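Local coordinates for protein DNA polymerase (PDB 2PY5) that replicates the viral genome by protein-primed, processive strand-displacement DNA synthesis and proofreads its product with a 3'-5' exonuclease, at residues Leu178-Lys182 against Gln183-Arg187; Asp193-Lys196 against Gly197-Ile201; Glu334-Lys337 against Glu338-Leu342; Trp232-Asp235 against Arg236-Glu239; Glu46-Ala49 against Trp50-Lys53. The protein carries 2 engineered substitutions. All coordinates share one frame; numbering follows the deposited sequence. Where two conformers were deposited one is given.

Interaction 1 of 5, residues Leu178-Lys182 against Gln183-Arg187; sequences LIQFK and QGLDR
Just past K182 the helix that began at residue 160 closes in a Schellman motif: L185 N bonds back to Q180 O at 3.2 Å, G184 N bonds to F181 O at 2.9 Å, and the positive phi of G184 (98°) takes the chain off the helix. Q183 then adds a side-chain grip to the same end. Its chain is bent at chi2 (-37°), which folds the amide back alongside I179, the two side chains pointing the same way, and NE2 meets I179 O at 3.0 Å with that oxygen nearly in the amide plane. The backbone N of Q183 bonds to I179 O as well; the two donors are tilted modestly to opposite sides of the carbonyl plane, and I179 O carries two bonds.

The second group of contacts lies round L185. Q180 crosses it at about a right angle, with CG 3.7 Å from L185 CB, while its amide NE2 goes to K125 O. F181 turns a ring edge to the chain beyond the turn, where L185 O lies near the ring plane, 3.6 Å from CD1. D186 holds CG between its own backbone N and carbonyl carbon (chi1 61°), which leaves OD1 placed to share a water with F181 O; the water donates to both, to D186 OD1 at 3.0 Å and to F181 O at 2.7 Å.

F181 also sits beside Y59, which takes part in terminal-protein binding, and K125 NZ takes up the carbonyls of L185 and R187. The last-turn carbonyls of I179, Q180 and F181 are thus all met by donors, which should stiffen the turn that leads to R187, packed on a phosphate of the bound DNA.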
# COMPACT_ATOMS: atom_id res chain seq x y z
N LEU F 178 7.73 -17.40 -9.02
CA LEU F 178 7.39 -18.48 -9.94
C LEU F 178 5.92 -18.91 -9.79
O LEU F 178 5.20 -19.10 -10.79
CB LEU F 178 8.34 -19.67 -9.77
CG LEU F 178 8.12 -20.79 -10.79
CD1 LEU F 178 8.29 -20.27 -12.20
CD2 LEU F 178 9.06 -21.93 -10.53
N ILE F 179 5.45 -19.06 -8.55
CA ILE F 179 4.05 -19.38 -8.31
C ILE F 179 3.13 -18.31 -8.92
O ILE F 179 2.16 -18.64 -9.57
CB ILE F 179 3.76 -19.55 -6.79
CG1 ILE F 179 4.49 -20.78 -6.24
CG2 ILE F 179 2.29 -19.68 -6.54
CD1 ILE F 179 4.70 -20.73 -4.73
N GLN F 180 3.46 -17.04 -8.69
CA GLN F 180 2.69 -15.92 -9.25
C GLN F 180 2.64 -15.98 -10.79
O GLN F 180 1.57 -15.91 -11.39
CB GLN F 180 3.30 -14.62 -8.77
CG GLN F 180 2.46 -13.39 -9.03
CD GLN F 180 3.01 -12.20 -8.31
OE1 GLN F 180 4.21 -12.08 -8.13
NE2 GLN F 180 2.12 -11.31 -7.89
N PHE F 181 3.79 -16.15 -11.42
CA PHE F 181 3.87 -16.22 -12.88
C PHE F 181 3.11 -17.42 -13.41
O PHE F 181 2.39 -17.32 -14.43
CB PHE F 181 5.34 -16.29 -13.34
CG PHE F 181 6.16 -15.06 -13.02
CD1 PHE F 181 5.58 -13.82 -12.78
CD2 PHE F 181 7.55 -15.15 -12.97
CE1 PHE F 181 6.37 -12.70 -12.50
CE2 PHE F 181 8.33 -14.04 -12.69
CZ PHE F 181 7.74 -12.82 -12.46
N LYS F 182 3.18 -18.56 -12.72
CA LYS F 182 2.44 -19.75 -13.16
C LYS F 182 0.91 -19.57 -13.12
O LYS F 182 0.18 -20.25 -13.83
CB LYS F 182 2.84 -20.98 -12.34
CG LYS F 182 4.20 -21.55 -12.71
CD LYS F 182 4.55 -22.72 -11.80
CE LYS F 182 5.80 -23.46 -12.28
NZ LYS F 182 6.16 -24.60 -11.37
N GLN F 183 0.43 -18.66 -12.27
CA GLN F 183 -0.98 -18.32 -12.20
C GLN F 183 -1.39 -17.39 -13.34
O GLN F 183 -2.57 -17.13 -13.51
CB GLN F 183 -1.31 -17.60 -10.88
CG GLN F 183 -0.98 -18.34 -9.61
CD GLN F 183 -1.22 -19.80 -9.70
OE1 GLN F 183 -2.37 -20.24 -9.79
NE2 GLN F 183 -0.13 -20.60 -9.66
N GLY F 184 -0.41 -16.87 -14.08
CA GLY F 184 -0.70 -15.95 -15.19
C GLY F 184 -0.53 -14.51 -14.79
O GLY F 184 -0.81 -13.60 -15.57
N LEU F 185 -0.05 -14.30 -13.57
CA LEU F 185 0.06 -12.96 -13.00
C LEU F 185 1.46 -12.44 -13.25
O LEU F 185 2.32 -12.43 -12.37
CB LEU F 185 -0.28 -13.00 -11.50
CG LEU F 185 -1.75 -13.03 -11.03
CD1 LEU F 185 -2.77 -13.39 -12.10
CD2 LEU F 185 -1.91 -13.91 -9.80
N ASP F 186 1.72 -12.03 -14.49
CA ASP F 186 3.11 -11.75 -14.88
C ASP F 186 3.36 -10.32 -15.36
O ASP F 186 4.38 -10.06 -16.01
CB ASP F 186 3.55 -12.74 -15.94
CG ASP F 186 2.74 -12.67 -17.18
OD1 ASP F 186 2.83 -13.61 -18.01
OD2 ASP F 186 1.95 -11.70 -17.35
N ARG F 187 2.45 -9.41 -15.05
CA ARG F 187 2.69 -7.98 -15.33
C ARG F 187 3.59 -7.35 -14.28
O ARG F 187 4.03 -8.01 -13.33
CB ARG F 187 1.35 -7.26 -15.46
CG ARG F 187 0.61 -7.76 -16.70
CD ARG F 187 -0.76 -7.28 -16.76
NE ARG F 187 -0.76 -5.86 -17.09
CZ ARG F 187 -0.77 -5.36 -18.33
NH1 ARG F 187 -0.82 -6.15 -19.40
NH2 ARG F 187 -0.75 -4.04 -18.48
O HOH W 1 2.29 -16.40 -16.99

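Interaction 2 of 5, residues Asp193-Lys196 against Gly197-Ile201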
# COMPACT_ATOMS: atom_id res chain seq x y z
N ASP F 193 -1.77 -6.54 -12.65
CA ASP F 193 -2.33 -7.90 -12.79
C ASP F 193 -3.84 -7.86 -12.52
O ASP F 193 -4.65 -8.48 -13.26
CB ASP F 193 -1.69 -8.91 -11.82
CG ASP F 193 -0.27 -9.27 -12.16
OD1 ASP F 193 0.05 -9.38 -13.35
OD2 ASP F 193 0.53 -9.50 -11.22
N SER F 194 -4.23 -7.15 -11.48
CA SER F 194 -5.64 -7.05 -11.11
C SER F 194 -6.46 -6.43 -12.23
O SER F 194 -7.52 -6.92 -12.61
CB SER F 194 -5.84 -6.24 -9.83
OG SER F 194 -5.54 -7.00 -8.69
N LEU F 195 -5.97 -5.32 -12.77
CA LEU F 195 -6.71 -4.64 -13.82
C LEU F 195 -6.82 -5.48 -15.09
O LEU F 195 -7.88 -5.49 -15.72
CB LEU F 195 -6.08 -3.27 -14.13
CG LEU F 195 -6.83 -2.38 -15.11
CD1 LEU F 195 -8.26 -2.10 -14.65
CD2 LEU F 195 -6.07 -1.07 -15.36
N LYS F 196 -5.75 -6.17 -15.45
CA LYS F 196 -5.76 -7.03 -16.63
C LYS F 196 -6.79 -8.14 -16.43
O LYS F 196 -7.57 -8.44 -17.35
CB LYS F 196 -4.38 -7.61 -16.91
CG LYS F 196 -4.29 -8.46 -18.15
CD LYS F 196 -4.60 -9.91 -17.87
CE LYS F 196 -4.21 -10.78 -19.04
NZ LYS F 196 -4.51 -12.21 -18.79
N GLY F 197 -6.81 -8.72 -15.24
CA GLY F 197 -7.76 -9.80 -14.91
C GLY F 197 -9.19 -9.33 -15.00
O GLY F 197 -10.06 -10.05 -15.53
N PHE F 198 -9.45 -8.14 -14.49
CA PHE F 198 -10.77 -7.53 -14.59
C PHE F 198 -11.17 -7.33 -16.05
O PHE F 198 -12.29 -7.70 -16.46
CB PHE F 198 -10.77 -6.21 -13.86
CG PHE F 198 -12.06 -5.48 -13.94
CD1 PHE F 198 -13.22 -6.01 -13.39
CD2 PHE F 198 -12.13 -4.26 -14.57
CE1 PHE F 198 -14.42 -5.32 -13.48
CE2 PHE F 198 -13.33 -3.56 -14.67
CZ PHE F 198 -14.46 -4.10 -14.12
N LYS F 199 -10.28 -6.77 -16.86
CA LYS F 199 -10.57 -6.63 -18.30
C LYS F 199 -10.86 -7.95 -18.99
O LYS F 199 -11.74 -8.02 -19.85
CB LYS F 199 -9.45 -5.91 -19.03
CG LYS F 199 -9.36 -4.49 -18.63
CD LYS F 199 -8.28 -3.78 -19.40
CE LYS F 199 -8.23 -2.33 -19.03
NZ LYS F 199 -7.06 -1.64 -19.65
N ASP F 200 -10.13 -8.99 -18.61
CA ASP F 200 -10.37 -10.34 -19.18
C ASP F 200 -11.81 -10.75 -18.93
O ASP F 200 -12.46 -11.37 -19.81
CB ASP F 200 -9.46 -11.39 -18.54
CG ASP F 200 -7.99 -11.31 -18.99
OD1 ASP F 200 -7.67 -10.57 -19.95
OD2 ASP F 200 -7.17 -11.98 -18.34
N ILE F 201 -12.31 -10.47 -17.74
CA ILE F 201 -13.62 -10.96 -17.31
C ILE F 201 -14.76 -10.15 -17.87
O ILE F 201 -15.76 -10.72 -18.33
CB ILE F 201 -13.70 -11.05 -15.78
CG1 ILE F 201 -12.75 -12.14 -15.27
CG2 ILE F 201 -15.15 -11.34 -15.31
CD1 ILE F 201 -12.99 -13.51 -15.87
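K196 reaches one helical turn forward to D200, and its path can be followed atom by atom. CB rests 3.2 Å from G197 N, and CG, trans to the backbone N (chi1 -177°), still lies beside G197 N at 3.9 Å. A bend at chi2 (-89°) then swings the chain along the helix, bringing CD within 3.3 Å of D200 OD2 and laying CE beside both carboxylate oxygens. At the tip NZ closes a salt bridge on OD2 at 2.7 Å, using the syn lone pair, the one on the side of OD1. Two conformers of K196 were deposited, so this bridge belongs to one of them and may be made only part of the time.

The spacing is the i to i+4 step of helix 190-202, whose backbone bonds run regularly from G197 N on D193 O to D200 N on K196 O. Both segments lie in the region that contributes to DNA binding, to coordination of synthesis with degradation and to terminal-protein interaction.

On another side of the helix L195 and K199 cross at a slant, CG of L195 lying 4.2 Å from K199 CE. K199 is fully extended beyond CG and carries its ammonium on to F207 in a cation-pi contact. L195 CD1 comes to 4.4 Å from F198 CD2, while the F198 ring, buried, meets F360 and packs on F363 and F207. D193 pairs with K125 in a salt bridge.

Interaction 3 of 5, residues Glu334-Lys337 against Glu338-Leu342. With EDO (1,2-ethanediol), chain X.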
# COMPACT_ATOMS: atom_id res chain seq x y z
N GLU F 334 -23.46 14.20 1.39
CA GLU F 334 -24.58 13.95 2.28
C GLU F 334 -24.12 13.67 3.73
O GLU F 334 -24.78 14.09 4.68
CB GLU F 334 -25.47 12.85 1.74
CG GLU F 334 -26.19 13.27 0.44
CD GLU F 334 -27.08 14.55 0.54
OE1 GLU F 334 -27.63 14.89 1.63
OE2 GLU F 334 -27.25 15.21 -0.50
N LEU F 335 -22.99 12.99 3.88
CA LEU F 335 -22.42 12.80 5.22
C LEU F 335 -22.13 14.16 5.85
O LEU F 335 -22.42 14.38 7.03
CB LEU F 335 -21.13 11.97 5.16
CG LEU F 335 -21.36 10.47 5.04
CD1 LEU F 335 -20.04 9.80 4.62
CD2 LEU F 335 -21.89 9.89 6.36
N MET F 336 -21.52 15.05 5.08
CA MET F 336 -21.11 16.36 5.60
C MET F 336 -22.34 17.15 6.02
O MET F 336 -22.36 17.77 7.09
CB MET F 336 -20.34 17.12 4.54
CG MET F 336 -19.72 18.40 5.07
SD MET F 336 -18.87 19.37 3.81
CE MET F 336 -20.19 19.90 2.74
N LYS F 337 -23.36 17.16 5.16
CA LYS F 337 -24.56 17.94 5.45
C LYS F 337 -25.27 17.42 6.69
O LYS F 337 -25.88 18.20 7.43
CB LYS F 337 -25.51 17.96 4.23
CG LYS F 337 -24.94 18.69 3.05
CD LYS F 337 -25.79 18.56 1.78
CE LYS F 337 -26.82 19.63 1.68
NZ LYS F 337 -27.38 19.70 0.29
N GLU F 338 -25.20 16.11 6.95
CA GLU F 338 -25.80 15.55 8.16
C GLU F 338 -24.97 15.84 9.43
O GLU F 338 -25.51 16.12 10.48
CB GLU F 338 -26.01 14.04 8.06
CG GLU F 338 -26.61 13.48 9.34
CD GLU F 338 -26.98 12.02 9.30
OE1 GLU F 338 -26.88 11.39 8.23
OE2 GLU F 338 -27.38 11.50 10.37
N HIS F 339 -23.65 15.75 9.30
CA HIS F 339 -22.80 15.85 10.47
C HIS F 339 -22.44 17.28 10.87
O HIS F 339 -22.01 17.51 12.00
CB HIS F 339 -21.50 15.05 10.25
CG HIS F 339 -21.69 13.57 10.34
ND1 HIS F 339 -20.95 12.77 11.18
CD2 HIS F 339 -22.57 12.74 9.71
CE1 HIS F 339 -21.36 11.51 11.06
NE2 HIS F 339 -22.32 11.47 10.15
N TYR F 340 -22.64 18.23 9.96
CA TYR F 340 -22.21 19.63 10.18
C TYR F 340 -23.31 20.63 9.91
O TYR F 340 -24.17 20.40 9.06
CB TYR F 340 -21.07 20.00 9.23
CG TYR F 340 -19.76 19.32 9.48
CD1 TYR F 340 -19.48 18.07 8.92
CD2 TYR F 340 -18.78 19.91 10.23
CE1 TYR F 340 -18.27 17.43 9.14
CE2 TYR F 340 -17.56 19.29 10.46
CZ TYR F 340 -17.31 18.07 9.89
OH TYR F 340 -16.11 17.44 10.12
N ASP F 341 -23.25 21.75 10.62
CA ASP F 341 -23.93 22.95 10.19
C ASP F 341 -23.04 23.65 9.16
O ASP F 341 -21.85 23.86 9.40
CB ASP F 341 -24.17 23.88 11.37
CG ASP F 341 -25.14 23.30 12.39
OD1 ASP F 341 -26.19 22.75 11.98
OD2 ASP F 341 -24.85 23.42 13.59
N LEU F 342 -23.61 23.99 8.01
CA LEU F 342 -22.87 24.66 6.97
C LEU F 342 -23.30 26.14 6.85
O LEU F 342 -24.49 26.46 7.01
CB LEU F 342 -23.09 23.95 5.65
CG LEU F 342 -22.74 22.45 5.58
CD1 LEU F 342 -22.93 21.94 4.15
CD2 LEU F 342 -21.33 22.18 6.05
C1 EDO X . -25.97 8.08 10.66
O1 EDO X . -26.79 9.02 11.37
C2 EDO X . -26.54 6.67 10.78
O2 EDO X . -25.65 5.78 11.48
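M336 and L342 meet where helix 330-339 gives way to strand 340-356, and the methionine's shape makes the meeting possible. Its chain runs straight through chi1 (-172°) and chi2, then turns at chi3 (67°), which puts the methyl CE 3.7 Å from L342 CD1. The two side chains cross at about a right angle. K337 CG comes to the same methyl, L342 CD1, at 4.0 Å; the lysine's own ammonium is bonded to Y347 OH.

Y340 is the first residue to leave helical angles, yet its N still bonds to M336 O at 2.9 Å. Its CG lies opposite the carbonyl carbon, beside the backbone N (chi1 -69°), and the ring comes round with M336 O close to its plane, at the edge. Y340 CD1 is 3.9 Å from M336 CG, the side chains again crossing near a right angle. Y340 OH is bonded to the backbone: L316 O, T301 N and I302 N.

L335 and H339 run side by side in the same direction, with CD2 of L335 4.1 Å from H339 NE2; ND1 of the imidazole is taken by I299 O. E338 is extended, so its carboxylate reaches outward to a bound ethanediol, whose O1 donates to OE2 at 2.7 Å; the same oxygen is bonded to Y298 OH.

L335 and H339 pack on helix 427-447. This is a helix-to-strand junction in which Y340 and L342 pack against M336 and K337 of the last turn, probably within the TPR1 insertion of protein-primed family B polymerases.

Interaction 4 of 5, residues Trp232-Asp235 against Arg236-Glu239; sequences WLND and RFKE. With EDO (1,2-ethanediol), chain K.
N234 supplies two acceptors to the residues that follow it. Its side-chain OD1 takes R236 N at 3.1 Å, an Asx turn, and its backbone O takes F237 N at 2.9 Å. One residue on, D235 O accepts K238 N at 3.2 Å, so two turns overlap between strands 231-233 and 241-250. All three donors sit above the planes of their acceptors.

A bound ethanediol, probably from the crystallisation liquor, bridges two side chains. N234 ND2 reaches its O1 at 3.0 Å in a nearly straight bond (166°), and R236 NE meets the same oxygen at 2.8 Å, in the guanidinium plane. The amide and guanidinium planes stand 80° apart. ND2 is also bonded to I452 O.

Apolar contact is looser: L233 CD2 touches K238 CA at 4.2 Å. A polar group beside an aromatic edge is N234 ND2, 4.0 Å from F237 CE1.

Among charges, D235 and K238 run side by side, but D235 OD1 and K238 NZ remain 4.7 Å apart, near enough for a weak attraction at most; K238 NZ also makes a long, weak ion pair with E314. With both amide ends of N234 engaged, its rotation is fixed, and one buried asparagine ties the turn to the neighbouring strand 452-456.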
# COMPACT_ATOMS: atom_id res chain seq x y z
N TRP F 232 -9.78 7.94 12.61
CA TRP F 232 -10.19 8.95 13.57
C TRP F 232 -10.20 8.41 14.98
O TRP F 232 -10.74 7.34 15.24
CB TRP F 232 -11.60 9.44 13.22
CG TRP F 232 -12.24 10.37 14.21
CD1 TRP F 232 -11.94 11.68 14.42
CD2 TRP F 232 -13.28 10.04 15.13
NE1 TRP F 232 -12.74 12.20 15.39
CE2 TRP F 232 -13.56 11.21 15.86
CE3 TRP F 232 -13.99 8.88 15.42
CZ2 TRP F 232 -14.55 11.26 16.83
CZ3 TRP F 232 -14.96 8.93 16.41
CH2 TRP F 232 -15.22 10.10 17.11
N LEU F 233 -9.59 9.19 15.89
CA LEU F 233 -9.62 8.92 17.33
C LEU F 233 -10.49 9.95 18.03
O LEU F 233 -10.26 11.17 17.90
CB LEU F 233 -8.21 8.97 17.90
CG LEU F 233 -8.06 8.76 19.40
CD1 LEU F 233 -8.65 7.45 19.87
CD2 LEU F 233 -6.59 8.88 19.82
N ASN F 234 -11.48 9.46 18.76
CA ASN F 234 -12.37 10.27 19.56
C ASN F 234 -11.56 10.98 20.63
O ASN F 234 -10.96 10.32 21.46
CB ASN F 234 -13.44 9.37 20.17
CG ASN F 234 -14.54 10.13 20.85
OD1 ASN F 234 -14.42 11.32 21.17
ND2 ASN F 234 -15.64 9.42 21.14
N ASP F 235 -11.57 12.32 20.61
CA ASP F 235 -10.86 13.10 21.63
C ASP F 235 -11.18 12.70 23.08
O ASP F 235 -10.34 12.83 23.98
CB ASP F 235 -11.16 14.59 21.45
CG ASP F 235 -10.31 15.24 20.36
OD1 ASP F 235 -9.27 14.67 19.95
OD2 ASP F 235 -10.70 16.35 19.93
N ARG F 236 -12.41 12.23 23.32
CA ARG F 236 -12.83 11.74 24.63
C ARG F 236 -11.88 10.70 25.22
O ARG F 236 -11.72 10.63 26.44
CB ARG F 236 -14.24 11.13 24.53
CG ARG F 236 -14.78 10.63 25.83
CD ARG F 236 -16.28 10.69 25.89
NE ARG F 236 -16.91 9.51 25.30
CZ ARG F 236 -17.17 8.37 25.95
NH1 ARG F 236 -16.81 8.20 27.21
NH2 ARG F 236 -17.77 7.38 25.31
N PHE F 237 -11.25 9.92 24.34
CA PHE F 237 -10.37 8.81 24.73
C PHE F 237 -8.88 9.03 24.48
O PHE F 237 -8.05 8.16 24.80
CB PHE F 237 -10.83 7.54 23.99
CG PHE F 237 -12.18 7.09 24.42
CD1 PHE F 237 -13.29 7.32 23.63
CD2 PHE F 237 -12.35 6.46 25.64
CE1 PHE F 237 -14.54 6.91 24.03
CE2 PHE F 237 -13.61 6.06 26.05
CZ PHE F 237 -14.70 6.29 25.23
N LYS F 238 -8.52 10.20 23.95
CA LYS F 238 -7.13 10.51 23.64
C LYS F 238 -6.23 10.45 24.88
O LYS F 238 -6.43 11.21 25.84
CB LYS F 238 -7.03 11.90 23.02
CG LYS F 238 -5.66 12.23 22.45
CD LYS F 238 -5.72 13.46 21.57
CE LYS F 238 -4.45 13.64 20.76
NZ LYS F 238 -4.56 14.73 19.73
N GLU F 239 -5.27 9.53 24.86
CA GLU F 239 -4.26 9.37 25.91
C GLU F 239 -4.84 8.86 27.25
O GLU F 239 -4.16 8.92 28.27
CB GLU F 239 -3.45 10.67 26.12
CG GLU F 239 -2.64 11.10 24.90
CD GLU F 239 -1.89 12.40 25.10
OE1 GLU F 239 -1.00 12.47 25.97
OE2 GLU F 239 -2.17 13.36 24.35
C1 EDO K . -18.89 10.63 22.39
O1 EDO K . -17.59 10.87 22.91
C2 EDO K . -19.79 9.96 23.41
O2 EDO K . -20.36 10.91 24.32

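Interaction 5 of 5, residues Glu46-Ala49 against Trp50-Lys53; sequences EFMA and WVLK
F47 is the side chain round which V51 and W50 are arranged, one lying over a ring face and the other meeting it at a slant. V51 CG2 covers one face of the phenyl ring, 3.3 Å from CE2, a tight fit; it stands trans to V51's carbonyl carbon, beside the backbone N, a position that places it over the F47 ring.

W50 meets the same ring obliquely. The ring planes are at 44°, with the F47 and W50 six-membered ring centroids 5.5 Å apart, and the nearest atoms are F47 CE1 and W50 CZ3 at 3.7 Å. Three residues apart, they share one side of the helix, and each carries CG trans to its backbone N (chi1 177° for F47), which lets the rings meet. The F47 carbonyl oxygen lies at the edge of the indole, in its plane, and also accepts V51 N at 2.9 Å.

M48 lies alongside V51, pointing the same way; the bend at chi2 (-59°) brings SD 3.9 Å from V51 CG2. M48 continues onto W73 and L74 of helix 63-76.

Beyond the helix, W50 stacks on Y29 and meets Y9 edge-to-face, and F47 is edge-to-face with F13. A helix laying its aromatic and branched residues on the strands of a mixed central sheet is characteristic of the RNase H-like fold of 3'-5' exonuclease domains, here the proofreading domain of this polymerase.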
# COMPACT_ATOMS: atom_id res chain seq x y z
N GLU F 46 31.86 -8.08 -10.21
CA GLU F 46 31.59 -9.40 -10.74
C GLU F 46 30.10 -9.55 -11.08
O GLU F 46 29.76 -10.07 -12.16
CB GLU F 46 31.98 -10.45 -9.71
CG GLU F 46 31.91 -11.85 -10.20
CD GLU F 46 32.49 -12.81 -9.21
OE1 GLU F 46 31.75 -13.22 -8.28
OE2 GLU F 46 33.70 -13.12 -9.33
N PHE F 47 29.25 -9.11 -10.16
CA PHE F 47 27.79 -9.20 -10.36
C PHE F 47 27.39 -8.42 -11.61
O PHE F 47 26.64 -8.91 -12.47
CB PHE F 47 27.04 -8.62 -9.16
CG PHE F 47 25.53 -8.62 -9.34
CD1 PHE F 47 24.82 -9.82 -9.22
CD2 PHE F 47 24.83 -7.45 -9.62
CE1 PHE F 47 23.43 -9.85 -9.41
CE2 PHE F 47 23.44 -7.48 -9.79
CZ PHE F 47 22.76 -8.69 -9.68
N MET F 48 27.86 -7.19 -11.70
CA MET F 48 27.45 -6.31 -12.81
C MET F 48 27.98 -6.80 -14.17
O MET F 48 27.32 -6.63 -15.20
CB MET F 48 27.88 -4.86 -12.54
CG MET F 48 27.13 -4.24 -11.39
SD MET F 48 25.32 -4.21 -11.61
CE MET F 48 25.14 -3.20 -13.10
N ALA F 49 29.17 -7.40 -14.21
CA ALA F 49 29.65 -8.02 -15.44
C ALA F 49 28.63 -9.07 -15.92
O ALA F 49 28.34 -9.15 -17.10
CB ALA F 49 31.04 -8.64 -15.24
N TRP F 50 28.11 -9.86 -14.98
CA TRP F 50 27.08 -10.86 -15.27
C TRP F 50 25.79 -10.18 -15.75
O TRP F 50 25.20 -10.59 -16.78
CB TRP F 50 26.84 -11.73 -14.03
CG TRP F 50 25.65 -12.63 -14.15
CD1 TRP F 50 25.61 -13.84 -14.80
CD2 TRP F 50 24.34 -12.41 -13.63
NE1 TRP F 50 24.35 -14.37 -14.71
CE2 TRP F 50 23.55 -13.53 -13.99
CE3 TRP F 50 23.74 -11.39 -12.87
CZ2 TRP F 50 22.20 -13.64 -13.65
CZ3 TRP F 50 22.40 -11.50 -12.53
CH2 TRP F 50 21.65 -12.63 -12.91
N VAL F 51 25.36 -9.14 -15.04
CA VAL F 51 24.17 -8.37 -15.43
C VAL F 51 24.29 -7.93 -16.90
O VAL F 51 23.32 -8.03 -17.65
CB VAL F 51 23.98 -7.11 -14.55
CG1 VAL F 51 22.87 -6.20 -15.12
CG2 VAL F 51 23.70 -7.48 -13.10
N LEU F 52 25.46 -7.45 -17.30
CA LEU F 52 25.59 -6.88 -18.63
C LEU F 52 25.52 -7.92 -19.72
O LEU F 52 25.11 -7.61 -20.84
CB LEU F 52 26.85 -6.05 -18.76
CG LEU F 52 26.98 -4.82 -17.88
CD1 LEU F 52 28.26 -4.04 -18.22
CD2 LEU F 52 25.77 -3.91 -17.94
N LYS F 53 25.87 -9.16 -19.38
CA LYS F 53 25.90 -10.24 -20.36
C LYS F 53 24.66 -11.12 -20.36
O LYS F 53 24.38 -11.78 -21.37
CB LYS F 53 27.13 -11.12 -20.13
CG LYS F 53 28.38 -10.60 -20.76
CD LYS F 53 29.55 -11.55 -20.52
CE LYS F 53 30.70 -11.28 -21.46
NZ LYS F 53 31.93 -12.01 -21.02

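In the fold
Interactions 1 and 2 adjoin: R187 N lies 2.9 Å from D193 OD1, a probable hydrogen bond, and R187 CD packs on K196 CB, so the loop that follows helix 160-182 rests on helix 190-202; the centres of the two interactions are about 13 Å apart. Interaction 1 comes within about 4 Å of the bound DNA (nearest atoms) and interaction 2 within about 6 Å; both lie near L384, which probably positions the templating nucleotide. Interaction 5 lies in the exonuclease region, its centre about 26 Å from that of interaction 1. Interactions 3 and 4 belong to the polymerization region, on the same side of the chain's centre, with nearest atoms about 8 Å apart; interaction 3 and interaction 5 are about 61 Å apart between centres.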